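Local atomic coordinates of flavodoxin (Methanosarcina acetivorans C2A, PDB entry 5WID), a protein that binds flavin mononucleotide and, as a member of the flavodoxin family, probably serves as a carrier in electron transfer. Residues K61-V75 with A96-M109. Numbering follows the deposited sequence.
Sequences KMLLPMEKFMDETLV and APILIAEKMREMGM
K103 reaches from helix 96-106 across M70 to D71 on helix 64-75. Its CB packs on the methyl end of M70. Further out, K103 CD lies 3.8 Å from M70 CB, and CE touches the M62 methyl and, more loosely, E67 CG. A bend at the last torsion (chi4 -61°) turns the ammonium toward D71, where K103 NZ donates to the syn lone pair of D71 OD1 at 2.8 Å. The two side chains meet at about a right angle, D71 coming from one turn beyond E67. A water donates to E67 OE2 and to D71 OD2, and accepts a weak bond from K103 NZ, joining both carboxylates to the lysine; E67 OE2 itself stays 4.4 Å from K103 NZ. Were the lysine at K103 replaced by an alanine, D71 would probably lose its cationic mate, and the M62 methyl and M70 CB and SD the aliphatic chain that covers them.

The helices run nearly parallel, 14° apart with axes 10.9 Å from each other, as neighbours on one face of the flavodoxin-like alpha/beta sandwich; M66 and M104 both rest on strand 50-58 of the central sheet. Methionines make up much of the packing between the two helices. The M62 methyl CE touches I100 CG1 at 3.7 Å, while M70 crosses I100 almost perpendicularly and sets its CE against I100 CG2 and M104 CG. Toward the C-terminal ends, M107 SD sits 3.7 Å from L74 CG, and its methyl meets V75 CG2 and M70 O; G108 then closes helix 96-106 in a Schellman motif. At the opposite end, near the FMN site, A96 CB packs against M62 CA at 3.7 Å, and A96 N bonds to the hydroxyl of the FMN-binding T57.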
loop_
_atom_site.group_PDB
_atom_site.type_symbol
_atom_site.label_atom_id
_atom_site.label_comp_id
_atom_site.label_asym_id
_atom_site.label_seq_id
_atom_site.Cartn_x
_atom_site.Cartn_y
_atom_site.Cartn_z
ATOM N N LYS A 61 -13.757 5.102 7.137
ATOM C CA LYS A 61 -13.193 5.587 5.883
ATOM C C LYS A 61 -11.674 5.593 5.988
ATOM O O LYS A 61 -11.113 5.541 7.081
ATOM C CB LYS A 61 -13.676 7.017 5.565
ATOM C CG LYS A 61 -15.164 7.150 5.238
ATOM C CD LYS A 61 -15.567 6.166 4.143
ATOM C CE LYS A 61 -17.053 6.260 3.801
ATOM N NZ LYS A 61 -17.393 5.415 2.619
ATOM N N MET A 62 -10.997 5.666 4.843
ATOM C CA MET A 62 -9.609 6.112 4.895
ATOM C C MET A 62 -9.601 7.589 5.268
ATOM O O MET A 62 -10.584 8.310 5.047
ATOM C CB MET A 62 -8.897 5.881 3.554
ATOM C CG MET A 62 -9.206 6.931 2.482
ATOM S SD MET A 62 -8.592 6.407 0.859
ATOM C CE MET A 62 -9.807 5.180 0.401
ATOM N N LEU A 63 -8.514 8.049 5.879
ATOM C CA LEU A 63 -8.516 9.450 6.288
ATOM C C LEU A 63 -8.515 10.360 5.062
ATOM O O LEU A 63 -8.029 9.991 3.988
ATOM C CB LEU A 63 -7.327 9.761 7.195
ATOM C CG LEU A 63 -7.514 9.336 8.662
ATOM C CD1 LEU A 63 -7.234 7.835 8.818
ATOM C CD2 LEU A 63 -6.607 10.138 9.586
ATOM N N LEU A 64 -9.101 11.547 5.222
ATOM C CA LEU A 64 -9.279 12.460 4.094
ATOM C C LEU A 64 -7.992 12.794 3.335
ATOM O O LEU A 64 -8.043 12.840 2.092
ATOM C CB LEU A 64 -9.975 13.740 4.585
ATOM C CG LEU A 64 -10.276 14.807 3.529
ATOM C CD1 LEU A 64 -11.126 14.220 2.400
ATOM C CD2 LEU A 64 -10.977 16.004 4.161
ATOM N N PRO A 65 -6.838 13.040 3.973
ATOM C CA PRO A 65 -5.628 13.279 3.170
ATOM C C PRO A 65 -5.291 12.125 2.245
ATOM O O PRO A 65 -4.805 12.364 1.134
ATOM C CB PRO A 65 -4.536 13.491 4.229
ATOM C CG PRO A 65 -5.303 14.059 5.412
ATOM C CD PRO A 65 -6.574 13.242 5.412
ATOM N N MET A 66 -5.550 10.880 2.655
ATOM C CA MET A 66 -5.277 9.757 1.763
ATOM C C MET A 66 -6.319 9.669 0.652
ATOM O O MET A 66 -5.995 9.298 -0.489
ATOM C CB MET A 66 -5.216 8.442 2.552
ATOM C CG MET A 66 -5.004 7.198 1.661
ATOM S SD MET A 66 -3.500 7.306 0.677
ATOM C CE MET A 66 -2.267 6.814 1.875
ATOM N N GLU A 67 -7.580 9.983 0.959
ATOM C CA GLU A 67 -8.588 9.981 -0.096
ATOM C C GLU A 67 -8.223 10.981 -1.182
ATOM O O GLU A 67 -8.320 10.683 -2.380
ATOM C CB GLU A 67 -9.967 10.288 0.488
ATOM C CG GLU A 67 -11.095 10.027 -0.484
ATOM C CD GLU A 67 -12.455 10.392 0.080
ATOM O OE1 GLU A 67 -12.553 10.652 1.300
ATOM O OE2 GLU A 67 -13.427 10.413 -0.704
ATOM N N LYS A 68 -7.773 12.171 -0.773
ATOM C CA LYS A 68 -7.338 13.190 -1.725
ATOM C C LYS A 68 -6.101 12.728 -2.488
ATOM O O LYS A 68 -6.027 12.868 -3.715
ATOM C CB LYS A 68 -7.074 14.494 -0.969
ATOM C CG LYS A 68 -6.518 15.626 -1.811
ATOM C CD LYS A 68 -6.349 16.888 -0.972
ATOM C CE LYS A 68 -6.506 18.138 -1.823
ATOM N NZ LYS A 68 -7.903 18.300 -2.319
ATOM N N PHE A 69 -5.123 12.158 -1.777
ATOM C CA PHE A 69 -3.936 11.625 -2.440
ATOM C C PHE A 69 -4.309 10.634 -3.535
ATOM O O PHE A 69 -3.762 10.679 -4.643
ATOM C CB PHE A 69 -3.014 10.944 -1.424
ATOM C CG PHE A 69 -1.915 10.149 -2.071
ATOM C CD1 PHE A 69 -0.768 10.785 -2.521
ATOM C CD2 PHE A 69 -2.049 8.785 -2.277
ATOM C CE1 PHE A 69 0.243 10.064 -3.146
ATOM C CE2 PHE A 69 -1.043 8.063 -2.896
ATOM C CZ PHE A 69 0.110 8.717 -3.327
ATOM N N MET A 70 -5.244 9.722 -3.238
ATOM C CA MET A 70 -5.648 8.719 -4.219
ATOM C C MET A 70 -6.428 9.335 -5.373
ATOM O O MET A 70 -6.188 9.004 -6.544
ATOM C CB MET A 70 -6.483 7.641 -3.539
ATOM C CG MET A 70 -5.663 6.841 -2.528
ATOM S SD MET A 70 -6.481 5.301 -2.133
ATOM C CE MET A 70 -6.202 4.350 -3.649
ATOM N N ASP A 71 -7.380 10.221 -5.064
ATOM C CA ASP A 71 -8.263 10.753 -6.097
ATOM C C ASP A 71 -7.549 11.741 -7.006
ATOM O O ASP A 71 -7.948 11.920 -8.162
ATOM C CB ASP A 71 -9.468 11.443 -5.458
ATOM C CG ASP A 71 -10.444 10.466 -4.843
ATOM O OD1 ASP A 71 -10.365 9.255 -5.131
ATOM O OD2 ASP A 71 -11.296 10.918 -4.059
ATOM N N GLU A 72 -6.531 12.426 -6.490
ATOM C CA GLU A 72 -5.814 13.434 -7.257
ATOM C C GLU A 72 -4.459 12.919 -7.726
ATOM O O GLU A 72 -4.242 12.744 -8.929
ATOM C CB GLU A 72 -5.670 14.709 -6.415
ATOM C CG GLU A 72 -7.017 15.342 -6.101
ATOM C CD GLU A 72 -6.923 16.478 -5.108
ATOM O OE1 GLU A 72 -5.808 16.997 -4.890
ATOM O OE2 GLU A 72 -7.974 16.846 -4.542
ATOM N N THR A 73 -3.559 12.620 -6.790
ATOM C CA THR A 73 -2.177 12.318 -7.158
ATOM C C THR A 73 -2.048 10.944 -7.807
ATOM O O THR A 73 -1.387 10.804 -8.841
ATOM C CB THR A 73 -1.272 12.415 -5.930
ATOM O OG1 THR A 73 -1.430 13.708 -5.338
ATOM C CG2 THR A 73 0.184 12.245 -6.330
ATOM N N LEU A 74 -2.625 9.906 -7.193
ATOM C CA LEU A 74 -2.480 8.567 -7.766
ATOM C C LEU A 74 -3.142 8.476 -9.139
ATOM O O LEU A 74 -2.578 7.888 -10.072
ATOM C CB LEU A 74 -3.055 7.513 -6.815
ATOM C CG LEU A 74 -2.860 6.055 -7.248
ATOM C CD1 LEU A 74 -1.362 5.725 -7.409
ATOM C CD2 LEU A 74 -3.516 5.086 -6.249
ATOM N N VAL A 75 -4.337 9.055 -9.289
ATOM C CA VAL A 75 -4.983 9.076 -10.602
ATOM C C VAL A 75 -4.098 9.786 -11.620
ATOM O O VAL A 75 -3.968 9.337 -12.764
ATOM C CB VAL A 75 -6.377 9.723 -10.511
ATOM C CG1 VAL A 75 -6.959 9.925 -11.905
ATOM C CG2 VAL A 75 -7.311 8.858 -9.683
ATOM N N ALA A 96 -11.009 0.859 5.502
ATOM C CA ALA A 96 -10.113 1.655 4.659
ATOM C C ALA A 96 -9.364 0.823 3.625
ATOM O O ALA A 96 -9.326 1.235 2.450
ATOM C CB ALA A 96 -9.143 2.477 5.524
ATOM N N PRO A 97 -8.746 -0.317 3.961
ATOM C CA PRO A 97 -8.013 -1.050 2.913
ATOM C C PRO A 97 -8.930 -1.603 1.840
ATOM O O PRO A 97 -8.500 -1.710 0.681
ATOM C CB PRO A 97 -7.289 -2.162 3.696
ATOM C CG PRO A 97 -7.175 -1.600 5.102
ATOM C CD PRO A 97 -8.519 -0.916 5.285
ATOM N N ILE A 98 -10.180 -1.937 2.186
ATOM C CA ILE A 98 -11.151 -2.372 1.181
ATOM C C ILE A 98 -11.436 -1.237 0.212
ATOM O O ILE A 98 -11.476 -1.427 -1.010
ATOM C CB ILE A 98 -12.459 -2.838 1.850
ATOM C CG1 ILE A 98 -12.175 -3.701 3.073
ATOM C CG2 ILE A 98 -13.355 -3.548 0.832
ATOM C CD1 ILE A 98 -11.451 -4.931 2.749
ATOM N N LEU A 99 -11.672 -0.040 0.763
ATOM C CA LEU A 99 -11.968 1.129 -0.058
ATOM C C LEU A 99 -10.783 1.517 -0.929
ATOM O O LEU A 99 -10.961 1.945 -2.074
ATOM C CB LEU A 99 -12.374 2.291 0.847
ATOM C CG LEU A 99 -13.665 1.973 1.598
ATOM C CD1 LEU A 99 -13.926 3.031 2.677
ATOM C CD2 LEU A 99 -14.849 1.880 0.624
ATOM N N ILE A 100 -9.568 1.392 -0.397
ATOM C CA ILE A 100 -8.372 1.655 -1.194
ATOM C C ILE A 100 -8.316 0.705 -2.382
ATOM O O ILE A 100 -8.091 1.120 -3.523
ATOM C CB ILE A 100 -7.111 1.533 -0.316
ATOM C CG1 ILE A 100 -7.073 2.686 0.694
ATOM C CG2 ILE A 100 -5.848 1.470 -1.197
ATOM C CD1 ILE A 100 -5.958 2.538 1.711
ATOM N N ALA A 101 -8.502 -0.592 -2.123
ATOM C CA ALA A 101 -8.483 -1.577 -3.202
ATOM C C ALA A 101 -9.530 -1.265 -4.262
ATOM O O ALA A 101 -9.254 -1.361 -5.464
ATOM C CB ALA A 101 -8.712 -2.977 -2.634
ATOM N N GLU A 102 -10.749 -0.909 -3.837
ATOM C CA GLU A 102 -11.802 -0.598 -4.799
ATOM C C GLU A 102 -11.426 0.606 -5.657
ATOM O O GLU A 102 -11.632 0.597 -6.876
ATOM C CB GLU A 102 -13.125 -0.364 -4.063
ATOM C CG GLU A 102 -13.821 -1.658 -3.677
ATOM C CD GLU A 102 -14.889 -1.481 -2.604
ATOM O OE1 GLU A 102 -15.381 -0.345 -2.424
ATOM O OE2 GLU A 102 -15.238 -2.489 -1.947
ATOM N N LYS A 103 -10.862 1.649 -5.038
ATOM C CA LYS A 103 -10.397 2.807 -5.797
ATOM C C LYS A 103 -9.340 2.414 -6.815
ATOM O O LYS A 103 -9.385 2.860 -7.966
ATOM C CB LYS A 103 -9.815 3.853 -4.854
ATOM C CG LYS A 103 -10.728 4.983 -4.496
ATOM C CD LYS A 103 -9.928 6.086 -3.807
ATOM C CE LYS A 103 -10.825 6.869 -2.877
ATOM N NZ LYS A 103 -11.913 7.487 -3.648
ATOM N N MET A 104 -8.373 1.583 -6.404
ATOM C CA MET A 104 -7.326 1.157 -7.329
ATOM C C MET A 104 -7.906 0.414 -8.525
ATOM O O MET A 104 -7.480 0.633 -9.666
ATOM C CB MET A 104 -6.312 0.276 -6.609
ATOM C CG MET A 104 -5.500 1.024 -5.579
ATOM S SD MET A 104 -4.386 -0.141 -4.766
ATOM C CE MET A 104 -2.955 0.889 -4.557
ATOM N N ARG A 105 -8.863 -0.488 -8.285
ATOM C CA ARG A 105 -9.470 -1.223 -9.390
ATOM C C ARG A 105 -10.203 -0.280 -10.338
ATOM O O ARG A 105 -10.124 -0.434 -11.563
ATOM C CB ARG A 105 -10.413 -2.305 -8.847
ATOM C CG ARG A 105 -9.685 -3.449 -8.163
ATOM C CD ARG A 105 -10.603 -4.623 -7.835
ATOM N NE ARG A 105 -9.939 -5.570 -6.942
ATOM C CZ ARG A 105 -10.166 -5.636 -5.631
ATOM N NH1 ARG A 105 -11.059 -4.829 -5.075
ATOM N NH2 ARG A 105 -9.522 -6.519 -4.882
ATOM N N GLU A 106 -10.905 0.714 -9.788
ATOM C CA GLU A 106 -11.619 1.683 -10.615
ATOM C C GLU A 106 -10.665 2.471 -11.500
ATOM O O GLU A 106 -11.055 2.928 -12.582
ATOM C CB GLU A 106 -12.414 2.642 -9.729
ATOM C CG GLU A 106 -13.792 2.145 -9.340
ATOM C CD GLU A 106 -14.387 2.934 -8.181
ATOM O OE1 GLU A 106 -15.534 2.635 -7.787
ATOM O OE2 GLU A 106 -13.706 3.849 -7.665
ATOM N N MET A 107 -9.430 2.650 -11.043
ATOM C CA MET A 107 -8.347 3.339 -11.734
ATOM C C MET A 107 -7.667 2.499 -12.802
ATOM O O MET A 107 -6.746 2.999 -13.459
ATOM C CB MET A 107 -7.279 3.738 -10.721
ATOM C CG MET A 107 -7.110 5.175 -10.505
ATOM S SD MET A 107 -5.923 5.269 -9.162
ATOM C CE MET A 107 -7.025 5.766 -7.847
ATOM N N GLY A 108 -8.036 1.232 -12.952
ATOM C CA GLY A 108 -7.378 0.367 -13.910
ATOM C C GLY A 108 -6.200 -0.421 -13.381
ATOM O O GLY A 108 -5.505 -1.069 -14.175
ATOM N N MET A 109 -5.948 -0.394 -12.075
ATOM C CA MET A 109 -4.877 -1.213 -11.522
ATOM C C MET A 109 -5.359 -2.641 -11.304
ATOM O O MET A 109 -6.553 -2.892 -11.109
ATOM C CB MET A 109 -4.379 -0.636 -10.191
ATOM C CG MET A 109 -3.867 0.788 -10.291
ATOM S SD MET A 109 -3.185 1.402 -8.740
ATOM C CE MET A 109 -1.606 0.547 -8.700
HETATM O O HOH W 1 -13.789 10.192 -3.360
#